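Local coordinates for protein Rho guanine nucleotide exchange factor 11 (Homo sapiens, PDB 5JHH) that probably activates Rho-family GTPases by promoting release of bound GDP through its tandem DH and PH domains, at residues Leu170-Ile181 / Leu194-Leu205. Residues are numbered along the deposited sequence; the frame is centred on the assembly and turned at random.
Sequences LTKYPLLLESII and LCRARDQCREIL
L177 packs as a knob into a hole on segment 194-205 formed by L194, A197, R198 and C201. With CG anti to its carbonyl carbon (chi1 -69°), it sends CD1 to 3.7 Å from the SG of C201, while CD2 meets the CD2 of L194; M101 of helix 98-105 also packs on L177 and L194. Toward one end, the I181 and L194 side chains lie alongside one another, pointing opposite ways, I181 CG1 lying 3.7 Å from L194 CB. At the other, P174 and L205 meet tip to tip, CG to CD1 at 3.5 Å, and the CD2 of L205 reaches the CB of L170. P174 kinks its helix, having no N-H to offer the turn before it, where L170 O lies; a water donates to L170 O (3.0 Å) and C201 O, bridging the two backbones. Outward, the aliphatic part of R198 covers this core: its CB touches L177 CB, and its CD lies 3.5 Å from E178 CG. The chain bends at chi3 (71°), and NE and NH2 grip D199 OD1 side-on, from one face of the carboxylate. R202 NH1 adds a salt bridge to D199 OD1 at 3.6 Å; the E178-R202 link is modelled too short to be trusted. An alanine in place of R198 would probably leave E178 CG without its methylene neighbour and D199 OD1 without its two-nitrogen grip. Segments 170-181 and 194-205 run nearly antiparallel (161°) within the helical DH domain; with no direct hydrogen bond between them, the pairing probably rests mainly on apolar fit, with ionic contacts along one margin.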
loop_
_atom_site.group_PDB
_atom_site.type_symbol
_atom_site.label_atom_id
_atom_site.label_comp_id
_atom_site.label_asym_id
_atom_site.label_seq_id
_atom_site.Cartn_x
_atom_site.Cartn_y
_atom_site.Cartn_z
ATOM N N LEU A 170 6.510 10.070 -1.413
ATOM C CA LEU A 170 5.863 10.306 -2.689
ATOM C C LEU A 170 4.314 10.262 -2.671
ATOM O O LEU A 170 3.654 11.014 -3.417
ATOM C CB LEU A 170 6.380 9.348 -3.722
ATOM C CG LEU A 170 7.860 9.422 -4.092
ATOM C CD1 LEU A 170 8.136 8.304 -5.088
ATOM C CD2 LEU A 170 8.311 10.751 -4.690
ATOM N N THR A 171 3.746 9.374 -1.860
ATOM C CA THR A 171 2.304 9.250 -1.744
ATOM C C THR A 171 1.688 10.456 -1.103
ATOM O O THR A 171 0.547 10.720 -1.370
ATOM C CB THR A 171 1.869 8.042 -0.907
ATOM O OG1 THR A 171 2.363 8.169 0.419
ATOM C CG2 THR A 171 2.428 6.802 -1.502
ATOM N N LYS A 172 2.446 11.218 -0.310
ATOM C CA LYS A 172 1.909 12.424 0.269
ATOM C C LYS A 172 1.848 13.626 -0.662
ATOM O O LYS A 172 1.070 14.541 -0.425
ATOM C CB LYS A 172 2.694 12.822 1.481
ATOM C CG LYS A 172 2.931 11.716 2.473
ATOM C CD LYS A 172 1.639 11.043 2.912
ATOM C CE LYS A 172 1.966 9.719 3.614
ATOM N NZ LYS A 172 1.257 9.510 4.916
ATOM N N TYR A 173 2.664 13.691 -1.704
ATOM C CA TYR A 173 2.684 14.914 -2.510
ATOM C C TYR A 173 1.334 15.279 -3.190
ATOM O O TYR A 173 0.946 16.430 -3.231
ATOM C CB TYR A 173 3.804 14.855 -3.549
ATOM C CG TYR A 173 5.201 14.919 -3.000
ATOM C CD1 TYR A 173 5.540 15.821 -2.014
ATOM C CD2 TYR A 173 6.196 14.074 -3.483
ATOM C CE1 TYR A 173 6.837 15.884 -1.523
ATOM C CE2 TYR A 173 7.504 14.151 -2.997
ATOM C CZ TYR A 173 7.817 15.036 -2.007
ATOM O OH TYR A 173 9.103 15.121 -1.508
ATOM N N PRO A 174 0.619 14.304 -3.737
ATOM C CA PRO A 174 -0.643 14.630 -4.353
ATOM C C PRO A 174 -1.607 15.149 -3.332
ATOM O O PRO A 174 -2.397 16.070 -3.597
ATOM C CB PRO A 174 -1.123 13.282 -4.921
ATOM C CG PRO A 174 0.163 12.489 -5.090
ATOM C CD PRO A 174 0.981 12.899 -3.916
ATOM N N LEU A 175 -1.552 14.571 -2.154
ATOM C CA LEU A 175 -2.482 14.953 -1.113
ATOM C C LEU A 175 -2.136 16.349 -0.640
ATOM O O LEU A 175 -3.010 17.168 -0.425
ATOM C CB LEU A 175 -2.393 13.975 0.038
ATOM C CG LEU A 175 -2.876 12.530 -0.172
ATOM C CD1 LEU A 175 -2.525 11.689 1.070
ATOM C CD2 LEU A 175 -4.371 12.518 -0.374
ATOM N N LEU A 176 -0.854 16.636 -0.480
ATOM C CA LEU A 176 -0.480 17.962 -0.091
ATOM C C LEU A 176 -0.799 18.949 -1.191
ATOM O O LEU A 176 -1.152 20.071 -0.869
ATOM C CB LEU A 176 0.978 18.056 0.306
ATOM C CG LEU A 176 1.261 17.369 1.643
ATOM C CD1 LEU A 176 2.734 16.965 1.696
ATOM C CD2 LEU A 176 0.905 18.319 2.789
ATOM N N LEU A 177 -0.698 18.551 -2.468
ATOM C CA LEU A 177 -1.050 19.477 -3.544
ATOM C C LEU A 177 -2.576 19.719 -3.621
ATOM O O LEU A 177 -3.023 20.866 -3.787
ATOM C CB LEU A 177 -0.446 19.066 -4.894
ATOM C CG LEU A 177 1.079 19.215 -4.967
ATOM C CD1 LEU A 177 1.733 18.400 -6.091
ATOM C CD2 LEU A 177 1.463 20.650 -5.147
ATOM N N GLU A 178 -3.371 18.665 -3.463
ATOM C CA GLU A 178 -4.833 18.787 -3.514
ATOM C C GLU A 178 -5.278 19.778 -2.459
ATOM O O GLU A 178 -6.027 20.695 -2.735
ATOM C CB GLU A 178 -5.539 17.446 -3.335
ATOM C CG GLU A 178 -5.640 16.650 -4.636
ATOM C CD GLU A 178 -5.730 15.134 -4.436
ATOM O OE1 GLU A 178 -6.477 14.706 -3.534
ATOM O OE2 GLU A 178 -5.051 14.353 -5.168
ATOM N N SER A 179 -4.727 19.672 -1.274
ATOM C CA SER A 179 -5.084 20.597 -0.229
ATOM C C SER A 179 -4.623 22.063 -0.460
ATOM O O SER A 179 -5.322 23.007 -0.090
ATOM C CB SER A 179 -4.570 20.070 1.096
ATOM O OG SER A 179 -4.465 21.158 1.980
ATOM N N ILE A 180 -3.462 22.270 -1.063
ATOM C CA ILE A 180 -3.056 23.627 -1.429
ATOM C C ILE A 180 -3.984 24.213 -2.494
ATOM O O ILE A 180 -4.345 25.407 -2.440
ATOM C CB ILE A 180 -1.646 23.649 -1.981
ATOM C CG1 ILE A 180 -0.640 23.335 -0.865
ATOM C CG2 ILE A 180 -1.277 25.000 -2.573
ATOM C CD1 ILE A 180 0.706 22.905 -1.400
ATOM N N ILE A 181 -4.289 23.382 -3.483
ATOM C CA ILE A 181 -5.114 23.747 -4.607
ATOM C C ILE A 181 -6.484 24.228 -4.106
ATOM O O ILE A 181 -6.937 25.306 -4.449
ATOM C CB ILE A 181 -5.294 22.510 -5.500
ATOM C CG1 ILE A 181 -4.028 22.307 -6.320
ATOM C CG2 ILE A 181 -6.568 22.609 -6.357
ATOM C CD1 ILE A 181 -3.968 20.971 -7.003
ATOM N N LEU A 194 -0.481 24.231 -10.434
ATOM C CA LEU A 194 -0.645 23.321 -9.341
ATOM C C LEU A 194 -1.428 22.074 -9.716
ATOM O O LEU A 194 -1.053 20.982 -9.285
ATOM C CB LEU A 194 -1.355 24.013 -8.188
ATOM C CG LEU A 194 -0.479 24.975 -7.405
ATOM C CD1 LEU A 194 -1.256 25.652 -6.292
ATOM C CD2 LEU A 194 0.699 24.239 -6.811
ATOM N N CYS A 195 -2.476 22.200 -10.528
ATOM C CA CYS A 195 -3.227 21.004 -10.894
ATOM C C CYS A 195 -2.346 20.132 -11.765
ATOM O O CYS A 195 -2.418 18.901 -11.732
ATOM C CB CYS A 195 -4.529 21.372 -11.628
ATOM S SG CYS A 195 -5.763 22.097 -10.493
ATOM N N ARG A 196 -1.528 20.799 -12.572
ATOM C CA ARG A 196 -0.663 20.085 -13.472
ATOM C C ARG A 196 0.370 19.302 -12.640
ATOM O O ARG A 196 0.574 18.111 -12.858
ATOM C CB ARG A 196 -0.011 21.095 -14.435
ATOM C CG ARG A 196 1.220 20.633 -15.194
ATOM C CD ARG A 196 0.833 19.578 -16.193
ATOM N NE ARG A 196 1.921 19.274 -17.113
ATOM C CZ ARG A 196 1.890 18.283 -17.995
ATOM N NH1 ARG A 196 0.812 17.506 -18.117
ATOM N NH2 ARG A 196 2.945 18.060 -18.760
ATOM N N ALA A 197 0.960 19.971 -11.658
ATOM C CA ALA A 197 1.913 19.327 -10.753
ATOM C C ALA A 197 1.310 18.134 -9.996
ATOM O O ALA A 197 1.925 17.062 -9.878
ATOM C CB ALA A 197 2.473 20.359 -9.762
ATOM N N ARG A 198 0.114 18.328 -9.459
ATOM C CA ARG A 198 -0.617 17.234 -8.803
ATOM C C ARG A 198 -0.758 16.042 -9.725
ATOM O O ARG A 198 -0.491 14.865 -9.344
ATOM C CB ARG A 198 -1.996 17.701 -8.359
ATOM C CG ARG A 198 -2.883 16.543 -7.920
ATOM C CD ARG A 198 -4.351 16.931 -7.921
ATOM N NE ARG A 198 -4.801 17.071 -9.302
ATOM C CZ ARG A 198 -5.770 17.874 -9.691
ATOM N NH1 ARG A 198 -6.470 18.578 -8.803
ATOM N NH2 ARG A 198 -6.037 17.955 -10.982
ATOM N N ASP A 199 -1.194 16.318 -10.945
ATOM C CA ASP A 199 -1.372 15.212 -11.892
ATOM C C ASP A 199 -0.041 14.485 -12.231
ATOM O O ASP A 199 -0.027 13.263 -12.508
ATOM C CB ASP A 199 -2.005 15.739 -13.196
ATOM C CG ASP A 199 -3.462 16.264 -13.009
ATOM O OD1 ASP A 199 -4.129 16.039 -11.985
ATOM O OD2 ASP A 199 -3.935 16.903 -13.937
ATOM N N GLN A 200 1.067 15.236 -12.273
ATOM C CA GLN A 200 2.343 14.635 -12.657
ATOM C C GLN A 200 2.852 13.791 -11.492
ATOM O O GLN A 200 3.303 12.688 -11.710
ATOM C CB GLN A 200 3.357 15.697 -13.075
ATOM C CG GLN A 200 3.152 16.295 -14.464
ATOM C CD GLN A 200 3.754 15.460 -15.553
ATOM O OE1 GLN A 200 3.356 14.343 -15.771
ATOM N NE2 GLN A 200 4.709 16.017 -16.279
ATOM N N CYS A 201 2.660 14.250 -10.255
ATOM C CA CYS A 201 2.903 13.409 -9.070
ATOM C C CYS A 201 2.157 12.082 -9.104
ATOM O O CYS A 201 2.715 11.054 -8.756
ATOM C CB CYS A 201 2.519 14.097 -7.803
ATOM S SG CYS A 201 3.568 15.463 -7.407
ATOM N N ARG A 202 0.906 12.092 -9.497
ATOM C CA ARG A 202 0.198 10.818 -9.645
ATOM C C ARG A 202 0.872 9.876 -10.615
ATOM O O ARG A 202 0.977 8.661 -10.380
ATOM C CB ARG A 202 -1.236 11.038 -10.075
ATOM C CG ARG A 202 -2.064 11.535 -8.897
ATOM C CD ARG A 202 -3.544 11.633 -9.241
ATOM N NE ARG A 202 -4.268 12.240 -8.148
ATOM C CZ ARG A 202 -5.115 13.266 -8.271
ATOM N NH1 ARG A 202 -5.386 13.799 -9.463
ATOM N NH2 ARG A 202 -5.715 13.744 -7.187
ATOM N N GLU A 203 1.304 10.458 -11.706
ATOM C CA GLU A 203 1.987 9.745 -12.793
ATOM C C GLU A 203 3.339 9.184 -12.313
ATOM O O GLU A 203 3.737 8.072 -12.619
ATOM C CB GLU A 203 2.183 10.751 -13.915
ATOM C CG GLU A 203 1.840 10.250 -15.289
ATOM C CD GLU A 203 0.496 9.589 -15.419
ATOM O OE1 GLU A 203 -0.512 10.275 -15.197
ATOM O OE2 GLU A 203 0.481 8.386 -15.795
ATOM N N ILE A 204 3.991 9.942 -11.455
ATOM C CA ILE A 204 5.226 9.487 -10.866
ATOM C C ILE A 204 4.931 8.298 -9.976
ATOM O O ILE A 204 5.671 7.342 -9.953
ATOM C CB ILE A 204 5.856 10.628 -10.051
ATOM C CG1 ILE A 204 6.490 11.637 -11.000
ATOM C CG2 ILE A 204 6.835 10.106 -9.053
ATOM C CD1 ILE A 204 6.861 12.920 -10.275
ATOM N N LEU A 205 3.865 8.357 -9.211
ATOM C CA LEU A 205 3.508 7.211 -8.362
ATOM C C LEU A 205 3.162 5.975 -9.177
ATOM O O LEU A 205 3.493 4.834 -8.801
ATOM C CB LEU A 205 2.338 7.570 -7.448
ATOM C CG LEU A 205 2.755 8.536 -6.337
ATOM C CD1 LEU A 205 1.587 9.305 -5.737
ATOM C CD2 LEU A 205 3.504 7.813 -5.228
HETATM O O HOH W 1 4.242 12.087 -6.113
#